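Local structure of capsule biosynthesis protein capD (Bacillus anthracis, 3G9K) at the interface of chains A and B. The protein cleaves the poly-gamma-D-glutamate capsule and forms an amide bond between it and the side-chain amino group of meso-diaminopimelic acid in peptidoglycan. Sequence-based numbering; all coordinates share one arbitrary frame. Chains: chain A, Capsule biosynthesis protein capD; chain B, Capsule biosynthesis protein capD.

The interface of chains A and B. Residues chain A 72, 232-235, 245; chain B 62-65.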
ATOM      1  N   LEU A  72      -0.675   9.682  -2.352  1.00 19.92           N
ATOM      2  CA  LEU A  72      -0.213  10.522  -3.436  1.00 20.73           C
ATOM      3  C   LEU A  72      -1.444  10.996  -4.166  1.00 21.09           C
ATOM      4  O   LEU A  72      -2.354  10.186  -4.455  1.00 21.34           O
ATOM      5  CB  LEU A  72       0.740   9.703  -4.339  1.00 21.45           C
ATOM      6  CG  LEU A  72       1.560  10.361  -5.433  1.00 21.64           C
ATOM      7  CD1 LEU A  72       2.505  11.370  -4.831  1.00 21.97           C
ATOM      8  CD2 LEU A  72       2.313   9.267  -6.255  1.00 21.07           C
ATOM      9  N   ASP A 232       6.766  11.190 -17.014  1.00 26.11           N
ATOM     10  CA  ASP A 232       7.069  11.871 -15.746  1.00 26.53           C
ATOM     11  C   ASP A 232       6.577  10.936 -14.638  1.00 26.43           C
ATOM     12  O   ASP A 232       5.477  10.371 -14.752  1.00 27.32           O
ATOM     13  CB  ASP A 232       6.348  13.198 -15.617  1.00 27.62           C
ATOM     14  CG  ASP A 232       6.762  14.200 -16.656  1.00 29.73           C
ATOM     15  OD1 ASP A 232       7.970  14.459 -16.815  1.00 29.64           O
ATOM     16  OD2 ASP A 232       5.843  14.743 -17.283  1.00 33.47           O
ATOM     17  N   VAL A 233       7.375  10.774 -13.589  1.00 25.51           N
ATOM     18  CA  VAL A 233       7.053   9.881 -12.469  1.00 25.29           C
ATOM     19  C   VAL A 233       6.993  10.668 -11.167  1.00 25.06           C
ATOM     20  O   VAL A 233       7.937  11.373 -10.818  1.00 24.36           O
ATOM     21  CB  VAL A 233       8.093   8.724 -12.356  1.00 25.43           C
ATOM     22  CG1 VAL A 233       7.782   7.825 -11.188  1.00 24.47           C
ATOM     23  CG2 VAL A 233       8.101   7.896 -13.654  1.00 24.66           C
ATOM     24  N   TYR A 234       5.869  10.525 -10.467  1.00 24.82           N
ATOM     25  CA  TYR A 234       5.648  11.107  -9.145  1.00 24.37           C
ATOM     26  C   TYR A 234       5.587   9.936  -8.174  1.00 23.67           C
ATOM     27  O   TYR A 234       4.866   8.944  -8.424  1.00 20.67           O
ATOM     28  CB  TYR A 234       4.332  11.882  -9.128  1.00 26.35           C
ATOM     29  CG  TYR A 234       4.303  12.937 -10.202  1.00 26.99           C
ATOM     30  CD1 TYR A 234       3.763  12.662 -11.467  1.00 29.75           C
ATOM     31  CD2 TYR A 234       4.877  14.197  -9.976  1.00 30.06           C
ATOM     32  CE1 TYR A 234       3.755  13.647 -12.472  1.00 28.75           C
ATOM     33  CE2 TYR A 234       4.891  15.160 -10.961  1.00 30.52           C
ATOM     34  CZ  TYR A 234       4.338  14.881 -12.206  1.00 29.95           C
ATOM     35  OH  TYR A 234       4.375  15.860 -13.185  1.00 29.75           O
ATOM     36  N   THR A 235       6.380  10.007  -7.115  1.00 21.80           N
ATOM     37  CA  THR A 235       6.411   8.908  -6.161  1.00 22.34           C
ATOM     38  C   THR A 235       6.618   9.394  -4.711  1.00 22.14           C
ATOM     39  O   THR A 235       6.696  10.592  -4.441  1.00 22.32           O
ATOM     40  CB  THR A 235       7.394   7.793  -6.638  1.00 22.12           C
ATOM     41  OG1 THR A 235       7.254   6.596  -5.817  1.00 22.32           O
ATOM     42  CG2 THR A 235       8.824   8.293  -6.667  1.00 20.06           C
ATOM     43  N   LEU A 245      12.633   3.014  -5.761  1.00 22.54           N
ATOM     44  CA  LEU A 245      11.894   2.416  -6.874  1.00 23.02           C
ATOM     45  C   LEU A 245      12.265   3.071  -8.190  1.00 23.15           C
ATOM     46  O   LEU A 245      12.546   2.381  -9.171  1.00 21.87           O
ATOM     47  CB  LEU A 245      10.383   2.547  -6.631  1.00 22.95           C
ATOM     48  CG  LEU A 245       9.462   2.275  -7.815  1.00 23.22           C
ATOM     49  CD1 LEU A 245       9.725   0.921  -8.487  1.00 25.48           C
ATOM     50  CD2 LEU A 245       8.007   2.393  -7.310  1.00 24.00           C
TER
ATOM     51  N   PRO B  62       3.753   4.376  -3.255  1.00 19.82           N
ATOM     52  CA  PRO B  62       2.652   4.742  -4.163  1.00 19.04           C
ATOM     53  C   PRO B  62       3.225   5.669  -5.241  1.00 20.06           C
ATOM     54  O   PRO B  62       4.039   6.532  -4.930  1.00 17.75           O
ATOM     55  CB  PRO B  62       1.647   5.451  -3.258  1.00 20.48           C
ATOM     56  CG  PRO B  62       2.474   5.860  -2.019  1.00 19.99           C
ATOM     57  CD  PRO B  62       3.546   4.860  -1.884  1.00 19.72           C
ATOM     58  N   THR B  63       2.812   5.436  -6.483  1.00 18.79           N
ATOM     59  CA  THR B  63       3.466   5.995  -7.648  1.00 19.57           C
ATOM     60  C   THR B  63       2.414   6.327  -8.728  1.00 20.20           C
ATOM     61  O   THR B  63       1.393   5.646  -8.855  1.00 17.70           O
ATOM     62  CB  THR B  63       4.568   5.006  -8.168  1.00 19.55           C
ATOM     63  OG1 THR B  63       5.573   4.834  -7.157  1.00 19.92           O
ATOM     64  CG2 THR B  63       5.281   5.488  -9.498  1.00 18.43           C
ATOM     65  N   VAL B  64       2.681   7.399  -9.489  1.00 20.59           N
ATOM     66  CA  VAL B  64       1.895   7.771 -10.665  1.00 20.69           C
ATOM     67  C   VAL B  64       2.910   8.060 -11.778  1.00 21.43           C
ATOM     68  O   VAL B  64       3.948   8.654 -11.527  1.00 20.97           O
ATOM     69  CB  VAL B  64       0.997   9.039 -10.380  1.00 21.17           C
ATOM     70  CG1 VAL B  64       0.438   9.633 -11.652  1.00 19.94           C
ATOM     71  CG2 VAL B  64      -0.146   8.673  -9.382  1.00 18.23           C
ATOM     72  N   LEU B  65       2.600   7.581 -12.974  1.00 21.72           N
ATOM     73  CA  LEU B  65       3.377   7.830 -14.183  1.00 23.01           C
ATOM     74  C   LEU B  65       2.498   8.534 -15.195  1.00 23.59           C
ATOM     75  O   LEU B  65       1.379   8.103 -15.427  1.00 23.49           O
ATOM     76  CB  LEU B  65       3.809   6.509 -14.793  1.00 22.61           C
ATOM     77  CG  LEU B  65       4.824   5.714 -13.967  1.00 22.36           C
ATOM     78  CD1 LEU B  65       4.150   4.705 -13.080  1.00 22.99           C
ATOM     79  CD2 LEU B  65       5.848   5.031 -14.879  1.00 19.58           C
TER
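An inter-chain antiparallel strand pair, A:Tyr234 against B:Val64, joins the two pieces of this gamma-glutamyltransferase-family enzyme, which are made as one precursor: chain B is the small chain, with the nucleophilic threonine at its start, and chain A the other piece. Strand 231-235 of chain A runs beside strand 63-67 of chain B, and the central pair exchanges two backbone bonds: A:Tyr234 N gives to B:Val64 O at 2.9 Å, and B:Val64 N gives to A:Tyr234 O at 2.9 Å.

Side chains on one face of the pair extend the contact. A:Thr235 and B:Thr63 run alongside one another in the same direction, and their hydroxyls are hydrogen-bonded, OG1 to OG1, at 2.8 Å; which one donates is not settled by the structure. A:Thr235 reaches its partner with OG1 anti to its backbone N (chi1 -170°). From helix 242-254, methyl CD2 of A:Leu245 crosses at a slant to touch B:Thr63 OG1 at 3.5 Å, adding an apolar neighbour to the hydroxyl pair. A:Val233 divides its two methyls: CG1 meets B:Thr63 CG2 at 3.8 Å, while CG2 rests beside B:Leu65 CD2, the two side chains parallel.

On the opposite face, A:Leu72 of strand 68-74 brings the tip of its side chain, CD2, over the backbone at B:Thr63 CA (3.7 Å) and against methyl CG2 of B:Val64 at 4.0 Å.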